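Long-range contacts in glyoxalase 3 (Candida albicans, PDB 4LRU), which converts methylglyoxal to D-lactate in a single step that needs no glutathione, detoxifying methylglyoxal made by the cell's own metabolism: residues Val29-His34 with Val220-Ala225; Ala137-Pro142 with Thr164-Ile169. All blocks are in the same frame, centred on the assembly; numbering follows the deposited sequence.

Contact 1 of 2, residues Val29-His34 with Val220-Ala225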
loop_
_atom_site.group_PDB
_atom_site.type_symbol
_atom_site.label_atom_id
_atom_site.label_comp_id
_atom_site.label_asym_id
_atom_site.label_seq_id
_atom_site.Cartn_x
_atom_site.Cartn_y
_atom_site.Cartn_z
ATOM N N VAL A 29 2.927 -10.378 0.097
ATOM C CA VAL A 29 3.208 -10.613 -1.327
ATOM C C VAL A 29 2.085 -10.127 -2.240
ATOM O O VAL A 29 2.326 -9.334 -3.131
ATOM C CB VAL A 29 3.507 -12.080 -1.622
ATOM C CG1 VAL A 29 3.664 -12.309 -3.119
ATOM C CG2 VAL A 29 4.781 -12.514 -0.908
ATOM N N VAL A 30 0.870 -10.632 -2.057
ATOM C CA VAL A 30 -0.167 -10.328 -3.042
ATOM C C VAL A 30 -0.622 -8.872 -3.038
ATOM O O VAL A 30 -1.218 -8.421 -4.001
ATOM C CB VAL A 30 -1.401 -11.249 -2.953
ATOM C CG1 VAL A 30 -1.038 -12.665 -3.391
ATOM C CG2 VAL A 30 -1.999 -11.234 -1.559
ATOM N N GLU A 31 -0.295 -8.117 -1.985
ATOM C CA GLU A 31 -0.585 -6.687 -1.974
ATOM C C GLU A 31 0.300 -5.879 -2.897
ATOM O O GLU A 31 -0.052 -4.767 -3.260
ATOM C CB GLU A 31 -0.487 -6.124 -0.548
ATOM C CG GLU A 31 -1.567 -6.708 0.329
ATOM C CD GLU A 31 -1.540 -6.208 1.754
ATOM O OE1 GLU A 31 -0.833 -5.216 2.045
ATOM O OE2 GLU A 31 -2.270 -6.813 2.563
ATOM N N ALA A 32 1.445 -6.450 -3.259
ATOM C CA ALA A 32 2.272 -5.963 -4.347
ATOM C C ALA A 32 1.936 -6.643 -5.665
ATOM O O ALA A 32 1.837 -5.974 -6.700
ATOM C CB ALA A 32 3.736 -6.168 -4.025
ATOM N N LEU A 33 1.792 -7.966 -5.637
ATOM C CA LEU A 33 1.607 -8.749 -6.864
ATOM C C LEU A 33 0.269 -8.446 -7.556
ATOM O O LEU A 33 0.247 -8.183 -8.761
ATOM C CB LEU A 33 1.763 -10.243 -6.574
ATOM C CG LEU A 33 1.906 -11.212 -7.756
ATOM C CD1 LEU A 33 2.641 -12.484 -7.345
ATOM C CD2 LEU A 33 0.548 -11.557 -8.343
ATOM N N HIS A 34 -0.831 -8.484 -6.817
ATOM C CA HIS A 34 -2.132 -8.249 -7.428
ATOM C C HIS A 34 -2.229 -6.873 -8.086
ATOM O O HIS A 34 -2.598 -6.780 -9.266
ATOM C CB HIS A 34 -3.272 -8.464 -6.426
ATOM C CG HIS A 34 -3.492 -9.898 -6.068
ATOM N ND1 HIS A 34 -4.387 -10.289 -5.099
ATOM C CD2 HIS A 34 -2.945 -11.037 -6.554
ATOM C CE1 HIS A 34 -4.383 -11.604 -4.999
ATOM N NE2 HIS A 34 -3.528 -12.085 -5.883
ATOM N N VAL A 220 -9.057 -2.727 2.377
ATOM C CA VAL A 220 -8.946 -3.173 3.769
ATOM C C VAL A 220 -7.746 -4.096 4.050
ATOM O O VAL A 220 -7.150 -4.053 5.137
ATOM C CB VAL A 220 -10.232 -3.879 4.205
ATOM C CG1 VAL A 220 -10.111 -4.383 5.636
ATOM C CG2 VAL A 220 -11.404 -2.922 4.076
ATOM N N ASN A 221 -7.426 -4.965 3.101
ATOM C CA ASN A 221 -6.755 -6.232 3.400
ATOM C C ASN A 221 -6.235 -6.911 2.135
ATOM O O ASN A 221 -6.455 -6.429 1.026
ATOM C CB ASN A 221 -7.720 -7.171 4.145
ATOM C CG ASN A 221 -9.055 -7.330 3.425
ATOM O OD1 ASN A 221 -9.111 -7.244 2.195
ATOM N ND2 ASN A 221 -10.133 -7.493 4.176
ATOM N N PRO A 222 -5.533 -8.041 2.290
ATOM C CA PRO A 222 -5.038 -8.718 1.091
ATOM C C PRO A 222 -6.164 -9.095 0.132
ATOM O O PRO A 222 -5.996 -9.031 -1.094
ATOM C CB PRO A 222 -4.355 -9.966 1.655
ATOM C CG PRO A 222 -3.924 -9.571 3.038
ATOM C CD PRO A 222 -5.052 -8.687 3.526
ATOM N N GLN A 223 -7.319 -9.447 0.692
ATOM C CA GLN A 223 -8.484 -9.824 -0.095
ATOM C C GLN A 223 -8.996 -8.681 -0.969
ATOM O O GLN A 223 -9.695 -8.926 -1.938
ATOM C CB GLN A 223 -9.607 -10.290 0.841
ATOM C CG GLN A 223 -9.273 -11.572 1.585
ATOM C CD GLN A 223 -8.524 -11.354 2.898
ATOM O OE1 GLN A 223 -8.028 -10.271 3.186
ATOM N NE2 GLN A 223 -8.469 -12.401 3.713
ATOM N N SER A 224 -8.646 -7.441 -0.620
ATOM C CA SER A 224 -9.150 -6.251 -1.317
ATOM C C SER A 224 -8.181 -5.653 -2.321
ATOM O O SER A 224 -8.482 -4.627 -2.928
ATOM C CB SER A 224 -9.511 -5.154 -0.313
ATOM O OG SER A 224 -10.439 -5.633 0.649
ATOM N N ALA A 225 -7.009 -6.256 -2.483
ATOM C CA ALA A 225 -5.958 -5.626 -3.262
ATOM C C ALA A 225 -6.323 -5.471 -4.738
ATOM O O ALA A 225 -6.070 -4.416 -5.331
ATOM C CB ALA A 225 -4.643 -6.380 -3.100
HETATM O O HOH W 1 -6.644 -9.206 -3.806
#
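Pro222 is the residue that Glu31 and Val30 lean on, and the packing here is a carboxylate and a methyl group against a proline ring. The Glu31 chain is extended beyond CG, chi2 (180°) carrying CD straight out from CB. Its carboxylate meets the ring, OE2 lying 3.3 Å from Pro222 CG. The two side chains cross obliquely. Val30 meets the same ring through CG2, 4.2 Å from Pro222 CB, the side chains at about a right angle. Ala225, the first residue of helix 225-236, points its CB at helix 29-42, where it sits 4.1 Å from Val30 O and near Glu31 CA and His34 CB.

Polar linkage across the contact runs through water: one molecule donates to Pro222 O at 2.8 Å and lies in the plane of the His34 ring, 2.8 Å from His34 ND1. That imidazole has Val30 CB over the centre of one face, and its NE2 is hydrogen-bonded to Asp71. Within 220-225, Ser224 OG donates to Asn221 OD1 at 2.6 Å.

No direct hydrogen bond joins the segments. Pro222 N has no hydrogen to offer the buried Glu31 carboxylate, which therefore meets the ring by van der Waals contact, while water carries the polar link.

Contact 2 of 2, residues Ala137-Pro142 with Thr164-Ile169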
loop_
_atom_site.group_PDB
_atom_site.type_symbol
_atom_site.label_atom_id
_atom_site.label_comp_id
_atom_site.label_asym_id
_atom_site.label_seq_id
_atom_site.Cartn_x
_atom_site.Cartn_y
_atom_site.Cartn_z
ATOM N N ALA A 137 -3.844 3.092 -1.272
ATOM C CA ALA A 137 -3.138 2.118 -0.468
ATOM C C ALA A 137 -4.100 1.036 -0.011
ATOM O O ALA A 137 -5.311 1.248 0.092
ATOM C CB ALA A 137 -2.500 2.798 0.732
ATOM N N VAL A 138 -3.532 -0.116 0.300
ATOM C CA VAL A 138 -4.314 -1.229 0.833
ATOM C C VAL A 138 -3.780 -1.667 2.195
ATOM O O VAL A 138 -2.590 -1.571 2.472
ATOM C CB VAL A 138 -4.354 -2.402 -0.162
ATOM C CG1 VAL A 138 -2.977 -3.020 -0.368
ATOM C CG2 VAL A 138 -5.350 -3.465 0.291
ATOM N N CYS A 139 -4.692 -2.138 3.049
ATOM C CA CYS A 139 -4.332 -2.847 4.287
ATOM C C CYS A 139 -3.719 -1.886 5.314
ATOM O O CYS A 139 -4.406 -0.981 5.758
ATOM C CB CYS A 139 -3.418 -4.021 3.971
ATOM S SG CYS A 139 -3.211 -5.186 5.332
ATOM N N HIS A 140 -2.437 -2.025 5.668
ATOM C CA HIS A 140 -1.791 -0.980 6.494
ATOM C C HIS A 140 -1.153 0.133 5.679
ATOM O O HIS A 140 -0.589 1.086 6.230
ATOM C CB HIS A 140 -0.759 -1.580 7.453
ATOM C CG HIS A 140 -1.360 -2.497 8.464
ATOM N ND1 HIS A 140 -1.486 -3.852 8.250
ATOM C CD2 HIS A 140 -1.967 -2.244 9.646
ATOM C CE1 HIS A 140 -2.111 -4.399 9.275
ATOM N NE2 HIS A 140 -2.423 -3.442 10.129
ATOM N N GLY A 141 -1.247 0.003 4.364
ATOM C CA GLY A 141 -0.719 1.005 3.442
ATOM C C GLY A 141 -1.100 2.439 3.753
ATOM O O GLY A 141 -0.311 3.355 3.491
ATOM N N PRO A 142 -2.331 2.676 4.235
ATOM C CA PRO A 142 -2.721 4.048 4.561
ATOM C C PRO A 142 -1.908 4.711 5.671
ATOM O O PRO A 142 -2.062 5.909 5.920
ATOM C CB PRO A 142 -4.199 3.911 4.938
ATOM C CG PRO A 142 -4.651 2.760 4.106
ATOM C CD PRO A 142 -3.509 1.788 4.187
ATOM N N THR A 164 -10.527 3.610 4.267
ATOM C CA THR A 164 -10.552 2.372 5.020
ATOM C C THR A 164 -9.153 1.773 5.054
ATOM O O THR A 164 -8.187 2.394 4.599
ATOM C CB THR A 164 -11.580 1.384 4.438
ATOM O OG1 THR A 164 -11.817 0.330 5.380
ATOM C CG2 THR A 164 -11.109 0.809 3.124
ATOM N N GLY A 165 -9.041 0.595 5.651
ATOM C CA GLY A 165 -7.753 -0.070 5.845
ATOM C C GLY A 165 -7.942 -1.172 6.868
ATOM O O GLY A 165 -9.059 -1.418 7.337
ATOM N N PHE A 166 -6.846 -1.801 7.258
ATOM C CA PHE A 166 -6.910 -3.012 8.066
ATOM C C PHE A 166 -7.630 -2.750 9.387
ATOM O O PHE A 166 -7.417 -1.731 10.041
ATOM C CB PHE A 166 -5.515 -3.587 8.298
ATOM C CG PHE A 166 -5.515 -5.058 8.626
ATOM C CD1 PHE A 166 -5.748 -6.002 7.639
ATOM C CD2 PHE A 166 -5.375 -5.492 9.932
ATOM C CE1 PHE A 166 -5.763 -7.337 7.932
ATOM C CE2 PHE A 166 -5.378 -6.837 10.229
ATOM C CZ PHE A 166 -5.582 -7.762 9.231
ATOM N N THR A 167 -8.515 -3.661 9.757
ATOM C CA THR A 167 -9.416 -3.435 10.887
ATOM C C THR A 167 -8.727 -3.659 12.232
ATOM O O THR A 167 -7.815 -4.475 12.349
ATOM C CB THR A 167 -10.673 -4.337 10.837
ATOM O OG1 THR A 167 -10.308 -5.711 11.029
ATOM C CG2 THR A 167 -11.430 -4.162 9.514
ATOM N N ASP A 168 -9.197 -2.961 13.256
ATOM C CA ASP A 168 -8.747 -3.226 14.621
ATOM C C ASP A 168 -8.940 -4.688 15.015
ATOM O O ASP A 168 -8.064 -5.287 15.635
ATOM C CB ASP A 168 -9.477 -2.333 15.607
ATOM C CG ASP A 168 -9.102 -0.856 15.479
ATOM O OD1 ASP A 168 -8.193 -0.510 14.702
ATOM O OD2 ASP A 168 -9.744 -0.050 16.187
ATOM N N ILE A 169 -10.098 -5.276 14.706
ATOM C CA ILE A 169 -10.330 -6.637 15.139
ATOM C C ILE A 169 -9.340 -7.581 14.445
ATOM O O ILE A 169 -8.892 -8.570 15.029
ATOM C CB ILE A 169 -11.803 -7.077 14.953
ATOM C CG1 ILE A 169 -12.098 -8.314 15.809
ATOM C CG2 ILE A 169 -12.134 -7.277 13.482
ATOM C CD1 ILE A 169 -13.536 -8.812 15.747
#
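Cys139 meets Phe166 through both its backbone and its sulfur, just past the end of strand 134-138. A type II' turn runs from Val138 to Gly141, closed by Gly141 N to Val138 O, with Cys139 at positive phi (71°). In this nucleophile elbow, the sharp strand-to-helix turn of the DJ-1 superfamily, Cys139 O accepts from Phe166 N at 3.0 Å, the donor nitrogen well above the carbonyl plane. Cys139 SG is anti to its backbone N (chi1 -167°) and lies 3.5 Å from Phe166 CD1, a sulfur-aromatic contact that approaches the ring obliquely.

His140, inferred like Cys139 to be catalytic, lays one face of its imidazole against Phe166: Phe166 CB sits 3.5 Å above the imidazole plane, offset toward the rim, a CH-pi contact. The two rings are oblique, planes at 37°, with His140 CE1 3.5 Å from Phe166 CD2. His140 NE2 is hydrogen-bonded to Glu171, the third inferred active-site residue. Farther on, Pro142 CG rests 3.6 Å from Thr164 O.

Strand 134-138 lies between strands 102-105 and 216-219 of the central sheet. Val138 touches Glu31 of helix 29-42, Ile188 of helix 188-195 meets Pro142, and Phe166 leads through the Thr167 N-cap into helix 168-173, which carries Glu171.

The two contacts have centres about 11 Å apart and meet around the inferred active site. Along the chain, contact 1 pairs the start of helix 29-42 with the loop after strand 216-219, up to the first residue of helix 225-236, and both segments of contact 2 fall between them in sequence. The shared framework is the central sheet, where strands 134-138 and 216-219 are parallel neighbours whose ends deliver 137-142 and 220-225 side by side. Val220 O comes within 3.5 Å of Phe166 CD1. Distant parts of the DJ-1/PfpI chain thus converge, with Glu31 OE2 from contact 1 lying 3.3 Å from CB of Cys139, the inferred catalytic cysteine of contact 2.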